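Local atomic coordinates of mandelate racemase/muconate lactonizing enzyme family protein (PDB entry 3U4F), a protein that binds magnesium and, as a member of the mandelate racemase branch of the enolase superfamily, probably acts as a hydro-lyase. Residues 133-145 and 162-174. Numbering follows the deposited sequence.
With GAI (guanidine), chain F.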
# COMPACT_ATOMS: atom_id res chain seq x y z
N THR A 133 -21.19 -27.32 6.46
CA THR A 133 -21.70 -26.50 5.38
C THR A 133 -21.70 -25.02 5.75
O THR A 133 -21.64 -24.66 6.94
CB THR A 133 -23.15 -26.88 5.04
OG1 THR A 133 -23.90 -26.77 6.25
CG2 THR A 133 -23.24 -28.35 4.52
N ILE A 134 -21.79 -24.18 4.71
CA ILE A 134 -21.85 -22.72 4.83
C ILE A 134 -22.85 -22.23 3.80
O ILE A 134 -22.74 -22.53 2.60
CB ILE A 134 -20.47 -22.04 4.48
CG1 ILE A 134 -19.33 -22.61 5.30
CG2 ILE A 134 -20.51 -20.53 4.78
CD1 ILE A 134 -18.56 -23.70 4.60
N ARG A 135 -23.79 -21.41 4.26
CA ARG A 135 -24.73 -20.77 3.38
C ARG A 135 -23.97 -19.90 2.41
O ARG A 135 -23.08 -19.16 2.83
CB ARG A 135 -25.66 -19.85 4.18
CG ARG A 135 -26.75 -19.18 3.32
CD ARG A 135 -27.65 -18.34 4.21
NE ARG A 135 -28.69 -17.67 3.44
CZ ARG A 135 -29.40 -16.63 3.90
NH1 ARG A 135 -29.14 -16.12 5.09
NH2 ARG A 135 -30.34 -16.08 3.14
N ALA A 136 -24.34 -19.96 1.13
CA ALA A 136 -23.64 -19.11 0.14
C ALA A 136 -24.60 -18.07 -0.43
O ALA A 136 -25.81 -18.33 -0.56
CB ALA A 136 -23.08 -19.95 -0.98
N TYR A 137 -24.09 -16.89 -0.79
CA TYR A 137 -24.87 -16.01 -1.64
C TYR A 137 -24.29 -15.94 -3.04
O TYR A 137 -23.06 -15.91 -3.21
CB TYR A 137 -25.05 -14.61 -1.01
CG TYR A 137 -23.84 -13.67 -0.95
CD1 TYR A 137 -23.56 -12.80 -1.99
CD2 TYR A 137 -23.07 -13.59 0.22
CE1 TYR A 137 -22.47 -11.89 -1.91
CE2 TYR A 137 -22.01 -12.70 0.34
CZ TYR A 137 -21.71 -11.84 -0.73
OH TYR A 137 -20.67 -10.93 -0.63
N ALA A 138 -25.17 -15.94 -4.04
CA ALA A 138 -24.82 -15.80 -5.45
C ALA A 138 -24.39 -14.36 -5.73
O ALA A 138 -25.17 -13.44 -5.57
CB ALA A 138 -26.01 -16.18 -6.32
N SER A 139 -23.13 -14.18 -6.08
CA SER A 139 -22.60 -12.85 -6.21
C SER A 139 -22.34 -12.55 -7.70
O SER A 139 -21.49 -13.17 -8.35
CB SER A 139 -21.34 -12.66 -5.37
OG SER A 139 -20.95 -11.31 -5.32
N SER A 140 -23.12 -11.61 -8.22
CA SER A 140 -22.85 -11.01 -9.52
C SER A 140 -21.72 -9.98 -9.42
O SER A 140 -21.72 -9.11 -8.52
CB SER A 140 -24.10 -10.32 -10.04
OG SER A 140 -23.77 -9.48 -11.14
N MSE A 141 -20.80 -10.05 -10.37
CA MSE A 141 -19.70 -9.08 -10.48
C MSE A 141 -20.05 -7.95 -11.44
O MSE A 141 -19.34 -6.94 -11.48
CB MSE A 141 -18.40 -9.78 -10.96
CG MSE A 141 -17.97 -10.95 -10.08
SE MSE A 141 -17.61 -10.30 -8.25
CE MSE A 141 -18.14 -11.85 -7.19
N LYS A 142 -21.13 -8.10 -12.22
CA LYS A 142 -21.32 -7.27 -13.41
C LYS A 142 -22.15 -6.01 -13.20
O LYS A 142 -23.14 -6.05 -12.49
CB LYS A 142 -21.96 -8.11 -14.53
CG LYS A 142 -21.02 -9.16 -15.14
CD LYS A 142 -21.68 -9.83 -16.34
CE LYS A 142 -20.68 -10.64 -17.16
NZ LYS A 142 -21.23 -11.09 -18.48
N ARG A 143 -21.75 -4.92 -13.84
CA ARG A 143 -22.62 -3.75 -14.00
C ARG A 143 -23.12 -3.56 -15.43
O ARG A 143 -24.08 -2.80 -15.65
CB ARG A 143 -21.93 -2.46 -13.56
CG ARG A 143 -22.00 -2.23 -12.07
CD ARG A 143 -21.01 -1.17 -11.61
NE ARG A 143 -21.16 -0.98 -10.18
CZ ARG A 143 -20.43 -1.62 -9.29
NH1 ARG A 143 -19.46 -2.45 -9.69
NH2 ARG A 143 -20.67 -1.44 -8.00
N ASP A 144 -22.50 -4.25 -16.39
CA ASP A 144 -22.96 -4.12 -17.79
C ASP A 144 -24.28 -4.85 -18.09
O ASP A 144 -24.99 -4.54 -19.08
CB ASP A 144 -21.84 -4.43 -18.80
CG ASP A 144 -21.24 -5.82 -18.66
OD1 ASP A 144 -21.11 -6.33 -17.53
OD2 ASP A 144 -20.85 -6.39 -19.70
N ILE A 145 -24.68 -5.72 -17.18
CA ILE A 145 -25.90 -6.51 -17.33
C ILE A 145 -27.15 -5.68 -16.99
O ILE A 145 -27.14 -4.89 -16.05
CB ILE A 145 -25.78 -7.79 -16.42
CG1 ILE A 145 -26.86 -8.82 -16.75
CG2 ILE A 145 -25.69 -7.43 -14.91
CD1 ILE A 145 -26.60 -10.21 -16.12
N GLY A 162 -30.09 -23.82 -5.53
CA GLY A 162 -30.77 -23.63 -4.26
C GLY A 162 -30.36 -22.38 -3.50
O GLY A 162 -30.66 -22.26 -2.31
N PHE A 163 -29.64 -21.46 -4.16
CA PHE A 163 -29.28 -20.19 -3.50
C PHE A 163 -30.55 -19.51 -2.98
O PHE A 163 -31.58 -19.56 -3.67
CB PHE A 163 -28.63 -19.20 -4.50
CG PHE A 163 -27.27 -19.62 -5.00
CD1 PHE A 163 -26.14 -19.51 -4.18
CD2 PHE A 163 -27.11 -20.09 -6.30
CE1 PHE A 163 -24.87 -19.86 -4.66
CE2 PHE A 163 -25.84 -20.45 -6.79
CZ PHE A 163 -24.72 -20.35 -5.95
N ASP A 164 -30.48 -18.88 -1.81
CA ASP A 164 -31.60 -18.06 -1.29
C ASP A 164 -31.14 -16.66 -0.91
O ASP A 164 -31.83 -15.96 -0.19
CB ASP A 164 -32.28 -18.75 -0.11
CG ASP A 164 -31.41 -18.81 1.15
OD1 ASP A 164 -30.25 -18.32 1.18
OD2 ASP A 164 -31.92 -19.36 2.16
N ALA A 165 -29.94 -16.30 -1.36
CA ALA A 165 -29.34 -14.97 -1.16
C ALA A 165 -28.58 -14.57 -2.42
O ALA A 165 -27.93 -15.41 -3.05
CB ALA A 165 -28.39 -15.00 0.03
N PHE A 166 -28.66 -13.29 -2.79
CA PHE A 166 -28.20 -12.84 -4.11
C PHE A 166 -27.67 -11.41 -4.00
O PHE A 166 -28.32 -10.56 -3.41
CB PHE A 166 -29.34 -12.84 -5.14
CG PHE A 166 -30.10 -14.16 -5.22
CD1 PHE A 166 -29.75 -15.11 -6.16
CD2 PHE A 166 -31.14 -14.42 -4.34
CE1 PHE A 166 -30.43 -16.33 -6.22
CE2 PHE A 166 -31.81 -15.63 -4.37
CZ PHE A 166 -31.45 -16.60 -5.32
N LYS A 167 -26.48 -11.16 -4.55
CA LYS A 167 -25.92 -9.81 -4.51
C LYS A 167 -25.76 -9.25 -5.92
O LYS A 167 -25.21 -9.93 -6.81
CB LYS A 167 -24.58 -9.75 -3.74
CG LYS A 167 -24.05 -8.33 -3.55
CD LYS A 167 -22.89 -8.27 -2.57
CE LYS A 167 -21.57 -8.55 -3.27
NZ LYS A 167 -20.50 -8.51 -2.24
N VAL A 168 -26.23 -8.01 -6.13
CA VAL A 168 -26.07 -7.32 -7.41
C VAL A 168 -25.33 -5.99 -7.19
O VAL A 168 -24.97 -5.67 -6.06
CB VAL A 168 -27.47 -7.09 -8.10
CG1 VAL A 168 -28.16 -8.42 -8.29
CG2 VAL A 168 -28.30 -6.17 -7.27
N ARG A 169 -25.08 -5.24 -8.25
CA ARG A 169 -24.27 -4.04 -8.16
C ARG A 169 -25.13 -2.78 -8.28
O ARG A 169 -26.08 -2.75 -9.05
CB ARG A 169 -23.25 -4.04 -9.29
CG ARG A 169 -22.36 -5.29 -9.30
CD ARG A 169 -21.34 -5.24 -8.14
NE ARG A 169 -20.94 -6.61 -7.75
CZ ARG A 169 -20.02 -6.87 -6.83
NH1 ARG A 169 -19.33 -5.87 -6.28
NH2 ARG A 169 -19.78 -8.13 -6.47
N ALA A 170 -24.75 -1.75 -7.53
CA ALA A 170 -25.33 -0.39 -7.65
C ALA A 170 -24.28 0.58 -8.18
O ALA A 170 -23.08 0.37 -8.02
CB ALA A 170 -25.79 0.09 -6.29
N GLY A 171 -24.73 1.67 -8.81
CA GLY A 171 -23.81 2.74 -9.20
C GLY A 171 -22.84 2.31 -10.27
O GLY A 171 -23.07 1.33 -10.97
N ALA A 172 -21.76 3.06 -10.42
CA ALA A 172 -20.65 2.66 -11.26
C ALA A 172 -19.47 2.43 -10.31
O ALA A 172 -19.39 3.06 -9.25
CB ALA A 172 -20.34 3.76 -12.27
N GLU A 173 -18.56 1.52 -10.67
CA GLU A 173 -17.42 1.19 -9.82
C GLU A 173 -16.54 2.42 -9.62
O GLU A 173 -16.07 3.00 -10.59
CB GLU A 173 -16.61 0.08 -10.49
CG GLU A 173 -15.42 -0.42 -9.67
CD GLU A 173 -14.63 -1.48 -10.44
OE1 GLU A 173 -15.23 -2.49 -10.83
OE2 GLU A 173 -13.44 -1.27 -10.73
N VAL A 174 -16.31 2.79 -8.35
CA VAL A 174 -15.64 4.04 -7.98
C VAL A 174 -16.12 5.19 -8.88
O VAL A 174 -15.32 5.97 -9.43
CB VAL A 174 -14.09 3.88 -7.94
CG1 VAL A 174 -13.49 4.99 -7.09
CG2 VAL A 174 -13.73 2.50 -7.32
C GAI F . -17.45 -7.70 -3.99
N1 GAI F . -17.48 -8.72 -4.80
N2 GAI F . -16.97 -6.45 -4.32
N3 GAI F . -17.87 -7.83 -2.72
O HOH W 1 -28.11 -19.72 -0.23
O HOH W 2 -25.69 -6.07 -11.12
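The guanidine pocket beside the magnesium site is walled here by Lys167, Arg169 and selenomethionine Met141. Lys167 NZ donates to Tyr137 OH at 2.9 Å and pairs with Glu231, a magnesium ligand. The lysine chain crosses the tyrosine side chain obliquely, with CB 3.5 Å from Tyr137 CE1, and bends at chi3 (86°), which brings NZ to the hydroxyl and next to guanidine N3. Arg169 turns the NE side of its guanidinium to Ser140 O. NE lies 2.7 Å from that oxygen, in the carbonyl plane, and NH2 donates to it as well. This double grip fixes the rotation of the group, and NH2 then lies 2.9 Å from guanidine N1. The selenium of Met141 sits 3.5 Å from Arg169 NH2.

Strands 132-139 and 165-169 are parallel neighbours in the TIM barrel, joined by helix 147-161 in a right-handed beta-alpha-beta crossover. Ala138 N donates to Ala165 O, Lys167 N to Ala138 O, and Ser140 N to Lys167 O. On the helix side, Ala138 CB sits over the face of the Phe163 ring, 3.9 Å from its centroid, in a CH-pi contact. At the start of the strands Arg135 NE and NH2 both reach Asp164 OD1 in a salt bridge, with the guanidinium and carboxylate planes 80° apart.

Past the strand ends, Arg143 NE and NH2 both donate to Ala170 O. Arg169 CB covers one face of its guanidinium, and Glu173 N lies over the other. A leucine in place of Arg143 has no N-H for Ala170 O and would probably leave the 170-173 loop less firmly tied. A water bridges Lys142 O and Arg169 N.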